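Local coordinates for protein putative Zn-dependent Alcohol Dehydrogenase (Rhodobacter sphaeroides, PDB 3IV6) that binds S-adenosylmethionine in a Rossmann-like domain and is probably a methyltransferase, although it is named a putative zinc-dependent alcohol dehydrogenase, at residues Gly140-Leu150 with Pro249-Arg259. Sequence-based numbering, arbitrary orientation.
Sequences GSGTVRASVKL and PNTMLYQFSRR
Phe256 lays one face of its ring over Val144, whose CB stands 3.9 Å from the ring centroid in a CH-pi contact. The ring gets there because CG sits between the backbone N and the carbonyl carbon (chi1 60°), which swings it back across the neighbouring strand; Ala146 CB meets its edge. Further along the same face, Tyr254 brings its ring edge to Ala146 O, and CE2 lies 4.0 Å from Val148 CG2, while its hydroxyl bonds to Asp219. Helix 125-139 packs against Val144 and helix 219-226 against Phe256, Tyr254 and Leu150.

On the other face, Arg145 and Gln255 run side by side in the same direction, guanidinium and amide planes 19° apart, joined by a weak bond from Arg145 NE to Gln255 OE1 (3.1 Å). Each has a further anchor: Arg145 NH2 on the carbonyls of Phe39 and Glu41, Gln255 NE2 on Glu240. Leu253 tucks CD1 against the backbone of Ala146, 3.5 Å from its N.

Leu150 O accepts from Lys149 NZ (3.0 Å) and Asn250 ND2 (3.3 Å), which approach from opposite faces of the carbonyl plane. The bent Lys149 chain also passes CG 3.3 Å from Pro249 O, and its amine makes a cation-pi contact with Tyr153. With an alanine in place of Lys149, Leu150 O would probably keep Asn250 as its side-chain donor here, and Tyr153 would lose its cation. At the far end Arg259 NE grips Ser141 O (2.8 Å), and NH1 pairs with Glu240.

Between these ends, paired backbone bonds link Val144 with Phe256, Ala146 with Tyr254 and Val148 with Met252. Strand 251-258, antiparallel between 143-149 and 237-244, gives the 3-2-1-4-5-7-6 order characteristic of the Rossmann-like class I methyltransferase fold.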
ATOM      1  N   GLY A 140       3.792  11.109  14.755  1.00 34.27           N
ATOM      2  CA  GLY A 140       4.528  12.218  15.333  1.00 32.78           C
ATOM      3  C   GLY A 140       6.026  11.984  15.328  1.00 38.88           C
ATOM      4  O   GLY A 140       6.691  12.177  14.312  1.00 50.36           O
ATOM      5  N   SER A 141       6.558  11.569  16.473  1.00 31.36           N
ATOM      6  CA  SER A 141       7.986  11.305  16.604  1.00 40.97           C
ATOM      7  C   SER A 141       8.273   9.807  16.591  1.00 40.10           C
ATOM      8  O   SER A 141       9.349   9.369  16.997  1.00 40.00           O
ATOM      9  CB  SER A 141       8.533  11.935  17.886  1.00 45.94           C
ATOM     10  OG  SER A 141       7.837  11.458  19.025  1.00 45.74           O
ATOM     11  N   GLY A 142       7.304   9.027  16.123  1.00 38.66           N
ATOM     12  CA  GLY A 142       7.446   7.585  16.068  1.00 34.82           C
ATOM     13  C   GLY A 142       8.158   7.119  14.813  1.00 32.24           C
ATOM     14  O   GLY A 142       8.801   7.911  14.123  1.00 25.72           O
ATOM     15  N   THR A 143       8.043   5.830  14.516  1.00 33.63           N
ATOM     16  CA  THR A 143       8.692   5.251  13.344  1.00 30.85           C
ATOM     17  C   THR A 143       7.665   4.804  12.305  1.00 24.23           C
ATOM     18  O   THR A 143       6.605   4.285  12.652  1.00 23.82           O
ATOM     19  CB  THR A 143       9.587   4.072  13.782  1.00 33.60           C
ATOM     20  OG1 THR A 143      10.461   4.519  14.834  1.00 38.40           O
ATOM     21  CG2 THR A 143      10.391   3.508  12.603  1.00 28.31           C
ATOM     22  N   VAL A 144       7.959   5.045  11.035  1.00 21.69           N
ATOM     23  CA  VAL A 144       7.127   4.535   9.947  1.00 21.54           C
ATOM     24  C   VAL A 144       7.924   3.442   9.283  1.00 21.66           C
ATOM     25  O   VAL A 144       9.102   3.631   8.969  1.00 22.83           O
ATOM     26  CB  VAL A 144       6.818   5.633   8.906  1.00 22.33           C
ATOM     27  CG1 VAL A 144       6.032   5.084   7.612  1.00 14.55           C
ATOM     28  CG2 VAL A 144       6.068   6.758   9.587  1.00 19.50           C
ATOM     29  N   ARG A 145       7.290   2.290   9.092  1.00 19.34           N
ATOM     30  CA  ARG A 145       7.893   1.215   8.317  1.00 19.79           C
ATOM     31  C   ARG A 145       7.017   0.933   7.116  1.00 21.46           C
ATOM     32  O   ARG A 145       5.850   0.519   7.225  1.00 19.42           O
ATOM     33  CB  ARG A 145       8.094  -0.016   9.188  1.00 23.06           C
ATOM     34  CG  ARG A 145       9.046   0.222  10.377  1.00 23.68           C
ATOM     35  CD  ARG A 145       9.141  -0.989  11.237  1.00 23.00           C
ATOM     36  NE  ARG A 145      10.162  -0.812  12.260  1.00 29.46           N
ATOM     37  CZ  ARG A 145      10.415  -1.667  13.256  1.00 30.30           C
ATOM     38  NH1 ARG A 145      11.393  -1.384  14.127  1.00 35.68           N
ATOM     39  NH2 ARG A 145       9.715  -2.791  13.391  1.00 21.04           N
ATOM     40  N   ALA A 146       7.570   1.215   5.949  1.00 24.03           N
ATOM     41  CA  ALA A 146       6.798   1.092   4.695  1.00 24.56           C
ATOM     42  C   ALA A 146       7.577   0.329   3.619  1.00 19.44           C
ATOM     43  O   ALA A 146       8.642   0.761   3.204  1.00 18.87           O
ATOM     44  CB  ALA A 146       6.388   2.481   4.176  1.00 18.59           C
ATOM     45  N   SER A 147       7.072  -0.817   3.187  1.00 17.56           N
ATOM     46  CA  SER A 147       7.793  -1.565   2.168  1.00 18.83           C
ATOM     47  C   SER A 147       7.288  -1.153   0.793  1.00 24.27           C
ATOM     48  O   SER A 147       6.134  -0.813   0.647  1.00 23.66           O
ATOM     49  CB  SER A 147       7.520  -3.010   2.353  1.00 23.04           C
ATOM     50  OG  SER A 147       6.150  -3.221   2.087  1.00 22.03           O
ATOM     51  N   VAL A 148       8.155  -1.173  -0.207  1.00 24.64           N
ATOM     52  CA  VAL A 148       7.768  -0.823  -1.545  1.00 19.78           C
ATOM     53  C   VAL A 148       8.300  -1.849  -2.528  1.00 22.38           C
ATOM     54  O   VAL A 148       9.454  -2.187  -2.482  1.00 24.53           O
ATOM     55  CB  VAL A 148       8.345   0.512  -1.941  1.00 22.53           C
ATOM     56  CG1 VAL A 148       7.728   0.960  -3.294  1.00 21.81           C
ATOM     57  CG2 VAL A 148       8.050   1.536  -0.846  1.00 14.67           C
ATOM     58  N   LYS A 149       7.455  -2.356  -3.414  1.00 23.34           N
ATOM     59  CA  LYS A 149       7.913  -3.243  -4.482  1.00 27.33           C
ATOM     60  C   LYS A 149       8.631  -2.427  -5.550  1.00 26.99           C
ATOM     61  O   LYS A 149       8.095  -1.447  -5.988  1.00 28.11           O
ATOM     62  CB  LYS A 149       6.735  -3.988  -5.115  1.00 27.01           C
ATOM     63  CG  LYS A 149       7.107  -5.356  -5.594  1.00 35.25           C
ATOM     64  CD  LYS A 149       6.496  -5.711  -6.923  1.00 40.67           C
ATOM     65  CE  LYS A 149       7.314  -5.120  -8.049  1.00 41.12           C
ATOM     66  NZ  LYS A 149       8.636  -5.811  -8.175  1.00 48.28           N
ATOM     67  N   LEU A 150       9.813  -2.852  -5.993  1.00 26.65           N
ATOM     68  CA  LEU A 150      10.628  -2.024  -6.862  1.00 24.27           C
ATOM     69  C   LEU A 150      10.762  -2.579  -8.270  1.00 29.50           C
ATOM     70  O   LEU A 150      10.822  -3.793  -8.481  1.00 27.81           O
ATOM     71  CB  LEU A 150      12.006  -1.775  -6.269  1.00 25.30           C
ATOM     72  CG  LEU A 150      12.121  -1.235  -4.833  1.00 27.59           C
ATOM     73  CD1 LEU A 150      13.550  -1.385  -4.351  1.00 27.45           C
ATOM     74  CD2 LEU A 150      11.693   0.231  -4.710  1.00 26.14           C
ATOM     75  N   PRO A 249       8.930  -9.891  -3.725  1.00 43.08           N
ATOM     76  CA  PRO A 249       9.618  -9.739  -5.012  1.00 42.08           C
ATOM     77  C   PRO A 249      10.345  -8.403  -5.112  1.00 38.04           C
ATOM     78  O   PRO A 249       9.705  -7.365  -5.283  1.00 42.71           O
ATOM     79  CB  PRO A 249       8.472  -9.791  -6.023  1.00 46.30           C
ATOM     80  CG  PRO A 249       7.428 -10.614  -5.357  1.00 45.86           C
ATOM     81  CD  PRO A 249       7.523 -10.294  -3.892  1.00 50.00           C
ATOM     82  N   ASN A 250      11.669  -8.435  -5.003  1.00 34.01           N
ATOM     83  CA  ASN A 250      12.472  -7.219  -5.067  1.00 34.49           C
ATOM     84  C   ASN A 250      11.872  -6.087  -4.241  1.00 33.25           C
ATOM     85  O   ASN A 250      11.695  -4.972  -4.732  1.00 30.73           O
ATOM     86  CB  ASN A 250      12.652  -6.772  -6.519  1.00 36.87           C
ATOM     87  CG  ASN A 250      13.889  -5.916  -6.716  1.00 49.98           C
ATOM     88  OD1 ASN A 250      14.952  -6.204  -6.164  1.00 49.33           O
ATOM     89  ND2 ASN A 250      13.756  -4.856  -7.504  1.00 44.90           N
ATOM     90  N   THR A 251      11.558  -6.381  -2.983  1.00 31.38           N
ATOM     91  CA  THR A 251      10.765  -5.477  -2.160  1.00 28.66           C
ATOM     92  C   THR A 251      11.591  -4.909  -1.010  1.00 28.80           C
ATOM     93  O   THR A 251      12.022  -5.644  -0.122  1.00 30.91           O
ATOM     94  CB  THR A 251       9.520  -6.180  -1.587  1.00 33.08           C
ATOM     95  OG1 THR A 251       8.522  -6.301  -2.609  1.00 31.95           O
ATOM     96  CG2 THR A 251       8.950  -5.389  -0.419  1.00 27.39           C
HETATM   97  N   MSE A 252      11.807  -3.598  -1.035  1.00 25.48           N
HETATM   98  CA  MSE A 252      12.595  -2.932  -0.003  1.00 25.33           C
HETATM   99  C   MSE A 252      11.699  -2.354   1.086  1.00 27.67           C
HETATM  100  O   MSE A 252      10.712  -1.678   0.798  1.00 26.30           O
HETATM  101  CB  MSE A 252      13.456  -1.828  -0.618  1.00 26.11           C
HETATM  102  CG  MSE A 252      14.421  -1.177   0.360  1.00 34.33           C
HETATM  103 SE   MSE A 252      16.246  -1.838   0.168  0.63 45.08          SE
HETATM  104  CE  MSE A 252      16.490  -1.507  -1.737  1.00 30.33           C
ATOM    105  N   LEU A 253      12.051  -2.624   2.339  1.00 29.82           N
ATOM    106  CA  LEU A 253      11.350  -2.038   3.476  1.00 24.43           C
ATOM    107  C   LEU A 253      12.102  -0.829   4.024  1.00 23.30           C
ATOM    108  O   LEU A 253      13.307  -0.893   4.265  1.00 26.18           O
ATOM    109  CB  LEU A 253      11.154  -3.080   4.579  1.00 26.16           C
ATOM    110  CG  LEU A 253      10.658  -2.553   5.927  1.00 24.68           C
ATOM    111  CD1 LEU A 253       9.386  -1.737   5.750  1.00 22.44           C
ATOM    112  CD2 LEU A 253      10.431  -3.701   6.901  1.00 18.10           C
ATOM    113  N   TYR A 254      11.382   0.271   4.217  1.00 24.14           N
ATOM    114  CA  TYR A 254      12.009   1.552   4.556  1.00 28.31           C
ATOM    115  C   TYR A 254      11.487   2.015   5.868  1.00 28.28           C
ATOM    116  O   TYR A 254      10.267   2.127   6.029  1.00 29.50           O
ATOM    117  CB  TYR A 254      11.645   2.658   3.554  1.00 24.02           C
ATOM    118  CG  TYR A 254      12.119   2.372   2.183  1.00 23.43           C
ATOM    119  CD1 TYR A 254      13.274   2.974   1.693  1.00 23.56           C
ATOM    120  CD2 TYR A 254      11.437   1.469   1.375  1.00 22.54           C
ATOM    121  CE1 TYR A 254      13.735   2.709   0.420  1.00 24.92           C
ATOM    122  CE2 TYR A 254      11.892   1.182   0.074  1.00 26.67           C
ATOM    123  CZ  TYR A 254      13.054   1.808  -0.395  1.00 30.62           C
ATOM    124  OH  TYR A 254      13.552   1.545  -1.647  1.00 31.14           O
ATOM    125  N   GLN A 255      12.411   2.320   6.780  1.00 29.34           N
ATOM    126  CA  GLN A 255      12.078   2.806   8.114  1.00 25.82           C
ATOM    127  C   GLN A 255      12.523   4.253   8.187  1.00 25.92           C
ATOM    128  O   GLN A 255      13.685   4.579   7.938  1.00 28.06           O
ATOM    129  CB  GLN A 255      12.759   1.943   9.177  1.00 22.88           C
ATOM    130  CG  GLN A 255      12.715   2.520  10.587  1.00 23.62           C
ATOM    131  CD  GLN A 255      13.232   1.537  11.618  1.00 27.48           C
ATOM    132  OE1 GLN A 255      12.918   0.352  11.560  1.00 27.55           O
ATOM    133  NE2 GLN A 255      14.035   2.023  12.565  1.00 30.19           N
ATOM    134  N   PHE A 256      11.584   5.134   8.487  1.00 22.82           N
ATOM    135  CA  PHE A 256      11.862   6.567   8.498  1.00 22.01           C
ATOM    136  C   PHE A 256      11.047   7.329   9.545  1.00 26.80           C
ATOM    137  O   PHE A 256      10.068   6.831  10.116  1.00 27.43           O
ATOM    138  CB  PHE A 256      11.684   7.190   7.096  1.00 23.43           C
ATOM    139  CG  PHE A 256      10.278   7.059   6.497  1.00 25.69           C
ATOM    140  CD1 PHE A 256       9.372   8.128   6.558  1.00 28.70           C
ATOM    141  CD2 PHE A 256       9.853   5.896   5.851  1.00 27.02           C
ATOM    142  CE1 PHE A 256       8.076   8.049   5.981  1.00 21.89           C
ATOM    143  CE2 PHE A 256       8.556   5.818   5.292  1.00 22.18           C
ATOM    144  CZ  PHE A 256       7.691   6.897   5.352  1.00 20.75           C
ATOM    145  N   SER A 257      11.445   8.564   9.778  1.00 29.71           N
ATOM    146  CA  SER A 257      10.842   9.339  10.844  1.00 34.05           C
ATOM    147  C   SER A 257      11.197  10.790  10.607  1.00 32.96           C
ATOM    148  O   SER A 257      12.012  11.066   9.722  1.00 33.65           O
ATOM    149  CB  SER A 257      11.436   8.893  12.162  1.00 31.77           C
ATOM    150  OG  SER A 257      12.823   9.056  12.064  1.00 33.05           O
ATOM    151  N   ARG A 258      10.564  11.704  11.348  1.00 27.56           N
ATOM    152  CA  ARG A 258      11.008  13.080  11.355  1.00 38.57           C
ATOM    153  C   ARG A 258      10.962  13.542  12.788  1.00 45.17           C
ATOM    154  O   ARG A 258       9.920  13.447  13.427  1.00 51.07           O
ATOM    155  CB  ARG A 258      10.173  13.988  10.434  1.00 34.25           C
ATOM    156  CG  ARG A 258       8.740  14.140  10.837  1.00 39.41           C
ATOM    157  CD  ARG A 258       8.284  15.555  10.660  1.00 42.02           C
ATOM    158  NE  ARG A 258       7.108  15.660   9.789  1.00 44.46           N
ATOM    159  CZ  ARG A 258       5.846  15.435  10.172  1.00 41.75           C
ATOM    160  NH1 ARG A 258       4.862  15.587   9.285  1.00 39.92           N
ATOM    161  NH2 ARG A 258       5.565  15.051  11.425  1.00 38.64           N
ATOM    162  N   ARG A 259      12.085  14.023  13.306  1.00 47.71           N
ATOM    163  CA  ARG A 259      12.101  14.518  14.682  1.00 63.88           C
ATOM    164  C   ARG A 259      12.905  15.801  14.753  1.00 66.99           C
ATOM    165  O   ARG A 259      13.653  16.099  13.823  1.00 69.19           O
ATOM    166  CB  ARG A 259      12.676  13.458  15.641  1.00 63.16           C
ATOM    167  CG  ARG A 259      12.105  12.034  15.477  1.00 49.64           C
ATOM    168  CD  ARG A 259      12.769  11.025  16.433  1.00 55.88           C
ATOM    169  NE  ARG A 259      12.098   9.722  16.445  1.00 55.90           N
ATOM    170  CZ  ARG A 259      12.568   8.608  15.876  1.00 57.80           C
ATOM    171  NH1 ARG A 259      13.731   8.628  15.243  1.00 60.54           N
ATOM    172  NH2 ARG A 259      11.877   7.470  15.935  1.00 53.76           N
TER
HETATM  173  O   HOH W   1       9.134  10.495  13.695  1.00 36.09           O